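Local coordinates for cadherin-23 (PDB 5VH2), which probably serves adhesion and force transmission in hearing as a chain of extracellular cadherin repeats stiffened by bound calcium ions, at residues 107-112 against 139-144; 131-136 against 202-207. The protein carries 1 engineered substitution. All coordinates share one frame; numbering follows the deposited sequence.

In the fold
The two contacts illustrate how a cadherin repeat divides its chemistry between its end and its interior. Contact 1, at the junction of two repeats, is partly buried and polar: carboxylates from both segments, with two backbone carbonyls of 107-112 at the sodium ion, bind one sodium and two calcium ions. Contact 2, its centre about 22 Å away from that of contact 1, is a buried meeting of aliphatic side chains from 131-136 and 202-207, reaching between two sheets. Strand 131-139 ties them together. It faces strand 200-209 in contact 2, then pairs at its end with strand 111-113 in contact 1 and runs on into the metal-binding turn.

Contact 1 of 2, residues 107-112 against 139-144; sequences LDEAVQ and DIDNLN. Engineered in segment 139-144: Asp139 (natural residue Ser). With NA (sodium ion), chain H; CA (calcium ion), chain G; CA (calcium ion), chain F.
Asp141 bridges two metal ions and the 107-112 backbone. Asp141 OD1 binds a calcium ion at 2.5 Å, sharing it with Asp108 OD1, while Asp141 OD2 binds sodium at 2.6 Å. In the engineered Asp139, CG stands anti to the backbone N (chi1 176°) and Asp139 OD1 reaches sodium at 2.1 Å; carbonyl oxygens of Glu109 and Ala110 and the Asp193 carboxylate complete that site. Asp108 chelates a second calcium ion through both oxygens, joined by Glu109 OE1. Behind this shell, Asp108 N-H meets Asp141 OD1 from above the carboxylate plane, and Glu109 N reaches the syn lone pair of Asp141 OD2 at 2.9 Å. Asp139 OD2 receives the Leu143 and Asn144 N-H groups from opposite faces of its plane.

Ile140 packs against Glu109 to Gln112: its CG2 touches Glu109 CB at 3.7 Å, and its CG1 lies 3.9 Å from Gln112 CG, the side chains crossing at about a right angle. An alanine here would probably open a gap beside Glu109 and free the Gln112 side chain to turn. Glu20 and Glu74 bring the preceding repeat to both calcium ions. Strand 111-113 meets 131-139 at the antiparallel non-hydrogen-bonded Val111-Asp139 pair, beside Ser200 of strand 200-209.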
loop_
_atom_site.group_PDB
_atom_site.type_symbol
_atom_site.label_atom_id
_atom_site.label_comp_id
_atom_site.label_asym_id
_atom_site.label_seq_id
_atom_site.Cartn_x
_atom_site.Cartn_y
_atom_site.Cartn_z
ATOM N N LEU A 107 1.600 -4.424 -3.400
ATOM C CA LEU A 107 2.083 -3.292 -4.160
ATOM C C LEU A 107 0.914 -2.493 -4.730
ATOM O O LEU A 107 0.464 -2.731 -5.855
ATOM C CB LEU A 107 2.984 -3.791 -5.271
ATOM C CG LEU A 107 3.890 -2.752 -5.933
ATOM C CD1 LEU A 107 5.080 -2.331 -5.067
ATOM C CD2 LEU A 107 4.376 -3.343 -7.243
ATOM N N ASP A 108 0.451 -1.523 -3.946
ATOM C CA ASP A 108 -0.687 -0.669 -4.304
ATOM C C ASP A 108 -0.437 0.838 -4.070
ATOM O O ASP A 108 -1.375 1.618 -4.009
ATOM C CB ASP A 108 -1.908 -1.109 -3.495
ATOM C CG ASP A 108 -1.756 -0.863 -1.991
ATOM O OD1 ASP A 108 -0.617 -0.781 -1.479
ATOM O OD2 ASP A 108 -2.781 -0.766 -1.299
ATOM N N GLU A 109 0.820 1.238 -3.933
ATOM C CA GLU A 109 1.133 2.627 -3.587
ATOM C C GLU A 109 2.197 3.180 -4.511
ATOM O O GLU A 109 2.855 2.425 -5.201
ATOM C CB GLU A 109 1.609 2.766 -2.132
ATOM C CG GLU A 109 0.647 2.279 -1.078
ATOM C CD GLU A 109 -0.578 3.144 -0.952
ATOM O OE1 GLU A 109 -1.470 2.761 -0.182
ATOM O OE2 GLU A 109 -0.652 4.191 -1.613
ATOM N N ALA A 110 2.373 4.506 -4.460
ATOM C CA ALA A 110 3.266 5.224 -5.363
ATOM C C ALA A 110 4.712 5.178 -4.849
ATOM O O ALA A 110 5.130 4.164 -4.256
ATOM C CB ALA A 110 2.768 6.661 -5.557
ATOM N N VAL A 111 5.483 6.234 -5.108
ATOM C CA VAL A 111 6.908 6.261 -4.832
ATOM C C VAL A 111 7.305 7.684 -4.461
ATOM O O VAL A 111 6.844 8.632 -5.116
ATOM C CB VAL A 111 7.673 5.945 -6.115
ATOM C CG1 VAL A 111 9.159 6.026 -5.854
ATOM C CG2 VAL A 111 7.260 4.582 -6.661
ATOM N N GLN A 112 8.190 7.830 -3.469
ATOM C CA GLN A 112 8.773 9.145 -3.124
ATOM C C GLN A 112 10.212 9.270 -3.632
ATOM O O GLN A 112 10.942 8.284 -3.638
ATOM C CB GLN A 112 8.826 9.350 -1.614
ATOM C CG GLN A 112 7.534 9.153 -0.861
ATOM C CD GLN A 112 7.768 9.202 0.627
ATOM O OE1 GLN A 112 7.786 10.275 1.234
ATOM N NE2 GLN A 112 7.965 8.034 1.232
ATOM N N ASP A 139 10.227 3.173 -2.972
ATOM C CA ASP A 139 8.900 2.586 -3.041
ATOM C C ASP A 139 8.195 2.747 -1.692
ATOM O O ASP A 139 8.616 2.172 -0.679
ATOM C CB ASP A 139 9.031 1.098 -3.388
ATOM C CG ASP A 139 7.729 0.371 -3.386
ATOM O OD1 ASP A 139 6.701 1.024 -3.647
ATOM O OD2 ASP A 139 7.760 -0.855 -3.147
ATOM N N ILE A 140 7.104 3.506 -1.701
ATOM C CA ILE A 140 6.255 3.643 -0.518
ATOM C C ILE A 140 5.887 2.280 0.056
ATOM O O ILE A 140 5.946 2.102 1.254
ATOM C CB ILE A 140 4.979 4.458 -0.827
ATOM C CG1 ILE A 140 5.342 5.942 -1.051
ATOM C CG2 ILE A 140 3.955 4.321 0.295
ATOM C CD1 ILE A 140 4.249 6.765 -1.705
ATOM N N ASP A 141 5.543 1.325 -0.803
ATOM C CA ASP A 141 5.148 -0.026 -0.367
ATOM C C ASP A 141 6.237 -0.817 0.347
ATOM O O ASP A 141 5.923 -1.787 1.045
ATOM C CB ASP A 141 4.672 -0.873 -1.557
ATOM C CG ASP A 141 3.372 -0.389 -2.145
ATOM O OD1 ASP A 141 2.288 -0.641 -1.553
ATOM O OD2 ASP A 141 3.437 0.237 -3.228
ATOM N N ASN A 142 7.507 -0.426 0.117
ATOM C CA ASN A 142 8.669 -1.098 0.706
ATOM C C ASN A 142 8.783 -2.560 0.267
ATOM O O ASN A 142 9.253 -3.407 1.016
ATOM C CB ASN A 142 8.646 -0.947 2.228
ATOM C CG ASN A 142 8.830 0.491 2.659
ATOM O OD1 ASN A 142 9.474 1.261 1.957
ATOM N ND2 ASN A 142 8.293 0.860 3.813
ATOM N N LEU A 143 8.365 -2.828 -0.974
ATOM C CA LEU A 143 8.484 -4.150 -1.583
ATOM C C LEU A 143 9.521 -4.171 -2.709
ATOM O O LEU A 143 10.381 -5.040 -2.721
ATOM C CB LEU A 143 7.142 -4.577 -2.129
ATOM C CG LEU A 143 5.967 -4.717 -1.137
ATOM C CD1 LEU A 143 4.667 -4.788 -1.888
ATOM C CD2 LEU A 143 6.099 -5.965 -0.293
ATOM N N ASN A 144 9.468 -3.198 -3.614
ATOM C CA ASN A 144 10.251 -3.239 -4.850
ATOM C C ASN A 144 11.347 -2.171 -4.969
ATOM O O ASN A 144 11.319 -1.108 -4.351
ATOM C CB ASN A 144 9.310 -3.116 -6.070
ATOM C CG ASN A 144 8.444 -4.343 -6.275
ATOM O OD1 ASN A 144 8.557 -5.312 -5.532
ATOM N ND2 ASN A 144 7.583 -4.306 -7.273
HETATM NA NA NA H . 5.049 1.929 -4.488
HETATM CA CA CA G . -1.601 0.560 0.580
HETATM CA CA CA F . 0.945 -1.733 0.176
#

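Contact 2 of 2, residues 131-136 against 202-207; sequences EIVRVQ and VKVYIT
Val135 bonds by its backbone to Gly169, just before strand 170-173, and Val202 to Val189 of strand 184-192; the two valines meet each other through methyl groups. They reach toward each other tip to tip, CG1 of Val135 lying 4.0 Å from CG1 of Val202. CG2 of Val135, anti to its carbonyl carbon, touches Val204 CG2 at 3.8 Å where the two side chains cross obliquely. Val204 thus has a methyl for each of two neighbours, since its CG1 touches Val133 CG1 at 4.0 Å as those side chains slide past each other in opposite directions. Farther along, Ile132 CG2 meets Ile206 CD1 at 4.2 Å, the two isoleucines crossing at about a right angle.

Ile132 and Val133 are adjacent yet both point inward, a break in strand alternation. Both pair with Ile171, and Ile132 has a helix-like backbone (psi -48°), which is consistent with a classic beta bulge. On strand 200-209 the alternation is regular: Val202, Val204 and Ile206 face in, while Lys203 turns outward and its NZ hydrogen-bonds Thr188 OG1. Phe113 and Tyr118 flank the Val135-Val202 pair. The segments run 174° apart in direction, Val135 CA and Val204 CA lying 8.4 Å from each other, a spacing filled by side chains reaching in from both strands. Such aliphatic packing between facing sheets is the hydrophobic core of the Greek-key beta sandwich of a cadherin repeat.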
loop_
_atom_site.group_PDB
_atom_site.type_symbol
_atom_site.label_atom_id
_atom_site.label_comp_id
_atom_site.label_asym_id
_atom_site.label_seq_id
_atom_site.Cartn_x
_atom_site.Cartn_y
_atom_site.Cartn_z
ATOM N N GLU A 131 29.394 11.471 -14.650
ATOM C CA GLU A 131 28.197 11.473 -13.820
ATOM C C GLU A 131 27.806 12.912 -13.470
ATOM O O GLU A 131 28.627 13.688 -12.993
ATOM C CB GLU A 131 28.396 10.636 -12.550
ATOM C CG GLU A 131 28.562 9.139 -12.804
ATOM C CD GLU A 131 29.275 8.409 -11.642
ATOM O OE1 GLU A 131 28.885 7.263 -11.247
ATOM O OE2 GLU A 131 30.261 9.000 -11.128
ATOM N N ILE A 132 26.532 13.235 -13.696
ATOM C CA ILE A 132 26.006 14.600 -13.580
ATOM C C ILE A 132 25.279 14.828 -12.256
ATOM O O ILE A 132 25.452 15.851 -11.600
ATOM C CB ILE A 132 25.001 14.880 -14.732
ATOM C CG1 ILE A 132 25.663 14.700 -16.086
ATOM C CG2 ILE A 132 24.435 16.295 -14.643
ATOM C CD1 ILE A 132 26.955 15.470 -16.206
ATOM N N VAL A 133 24.403 13.889 -11.932
ATOM C CA VAL A 133 23.579 13.929 -10.720
ATOM C C VAL A 133 22.905 12.555 -10.621
ATOM O O VAL A 133 22.923 11.774 -11.592
ATOM C CB VAL A 133 22.519 15.069 -10.773
ATOM C CG1 VAL A 133 21.374 14.702 -11.707
ATOM C CG2 VAL A 133 22.007 15.436 -9.376
ATOM N N ARG A 134 22.330 12.247 -9.463
ATOM C CA ARG A 134 21.659 10.965 -9.298
ATOM C C ARG A 134 20.252 11.082 -8.742
ATOM O O ARG A 134 20.046 11.647 -7.666
ATOM C CB ARG A 134 22.477 10.070 -8.408
ATOM C CG ARG A 134 21.940 8.666 -8.379
ATOM C CD ARG A 134 22.619 7.835 -7.318
ATOM N NE ARG A 134 21.932 6.565 -7.187
ATOM C CZ ARG A 134 22.334 5.574 -6.408
ATOM N NH1 ARG A 134 21.639 4.444 -6.398
ATOM N NH2 ARG A 134 23.436 5.692 -5.662
ATOM N N VAL A 135 19.291 10.527 -9.483
ATOM C CA VAL A 135 17.903 10.502 -9.022
ATOM C C VAL A 135 17.734 9.188 -8.292
ATOM O O VAL A 135 18.175 8.160 -8.777
ATOM C CB VAL A 135 16.886 10.570 -10.170
ATOM C CG1 VAL A 135 15.454 10.401 -9.652
ATOM C CG2 VAL A 135 17.058 11.880 -10.930
ATOM N N GLN A 136 17.113 9.261 -7.117
ATOM C CA GLN A 136 16.913 8.124 -6.249
ATOM C C GLN A 136 15.505 8.237 -5.699
ATOM O O GLN A 136 15.081 9.316 -5.286
ATOM C CB GLN A 136 17.927 8.122 -5.088
ATOM C CG GLN A 136 19.311 7.668 -5.476
ATOM C CD GLN A 136 20.315 7.820 -4.332
ATOM O OE1 GLN A 136 21.106 8.778 -4.310
ATOM N NE2 GLN A 136 20.291 6.884 -3.375
ATOM N N VAL A 202 9.795 13.412 -11.269
ATOM C CA VAL A 202 10.556 14.516 -10.698
ATOM C C VAL A 202 11.278 15.266 -11.827
ATOM O O VAL A 202 11.598 14.655 -12.858
ATOM C CB VAL A 202 11.554 13.981 -9.656
ATOM C CG1 VAL A 202 12.752 13.306 -10.315
ATOM C CG2 VAL A 202 12.003 15.080 -8.736
ATOM N N LYS A 203 11.538 16.560 -11.620
ATOM C CA LYS A 203 12.345 17.378 -12.533
ATOM C C LYS A 203 13.824 17.297 -12.251
ATOM O O LYS A 203 14.227 17.328 -11.103
ATOM C CB LYS A 203 11.963 18.862 -12.428
ATOM C CG LYS A 203 10.516 19.146 -12.813
ATOM C CD LYS A 203 10.231 18.750 -14.250
ATOM C CE LYS A 203 9.171 19.599 -14.958
ATOM N NZ LYS A 203 8.149 18.713 -15.586
ATOM N N VAL A 204 14.637 17.253 -13.304
ATOM C CA VAL A 204 16.076 17.478 -13.232
ATOM C C VAL A 204 16.422 18.702 -14.099
ATOM O O VAL A 204 16.130 18.732 -15.293
ATOM C CB VAL A 204 16.853 16.255 -13.736
ATOM C CG1 VAL A 204 18.361 16.498 -13.684
ATOM C CG2 VAL A 204 16.512 15.030 -12.911
ATOM N N TYR A 205 17.035 19.715 -13.494
ATOM C CA TYR A 205 17.376 20.962 -14.199
ATOM C C TYR A 205 18.871 21.047 -14.450
ATOM O O TYR A 205 19.648 21.228 -13.511
ATOM C CB TYR A 205 16.951 22.147 -13.344
ATOM C CG TYR A 205 15.470 22.187 -13.085
ATOM C CD1 TYR A 205 14.567 22.505 -14.114
ATOM C CD2 TYR A 205 14.959 21.884 -11.830
ATOM C CE1 TYR A 205 13.219 22.506 -13.893
ATOM C CE2 TYR A 205 13.586 21.905 -11.596
ATOM C CZ TYR A 205 12.732 22.226 -12.634
ATOM O OH TYR A 205 11.393 22.273 -12.412
ATOM N N ILE A 206 19.288 20.942 -15.708
ATOM C CA ILE A 206 20.718 20.903 -16.012
ATOM C C ILE A 206 21.158 22.184 -16.703
ATOM O O ILE A 206 20.574 22.572 -17.723
ATOM C CB ILE A 206 21.035 19.690 -16.881
ATOM C CG1 ILE A 206 20.993 18.443 -16.018
ATOM C CG2 ILE A 206 22.437 19.809 -17.473
ATOM C CD1 ILE A 206 20.948 17.161 -16.811
ATOM N N THR A 207 22.182 22.827 -16.144
ATOM C CA THR A 207 22.688 24.095 -16.658
ATOM C C THR A 207 24.088 23.868 -17.264
ATOM O O THR A 207 24.878 23.158 -16.701
ATOM C CB THR A 207 22.744 25.136 -15.502
ATOM O OG1 THR A 207 21.578 25.004 -14.669
ATOM C CG2 THR A 207 22.764 26.555 -16.017
#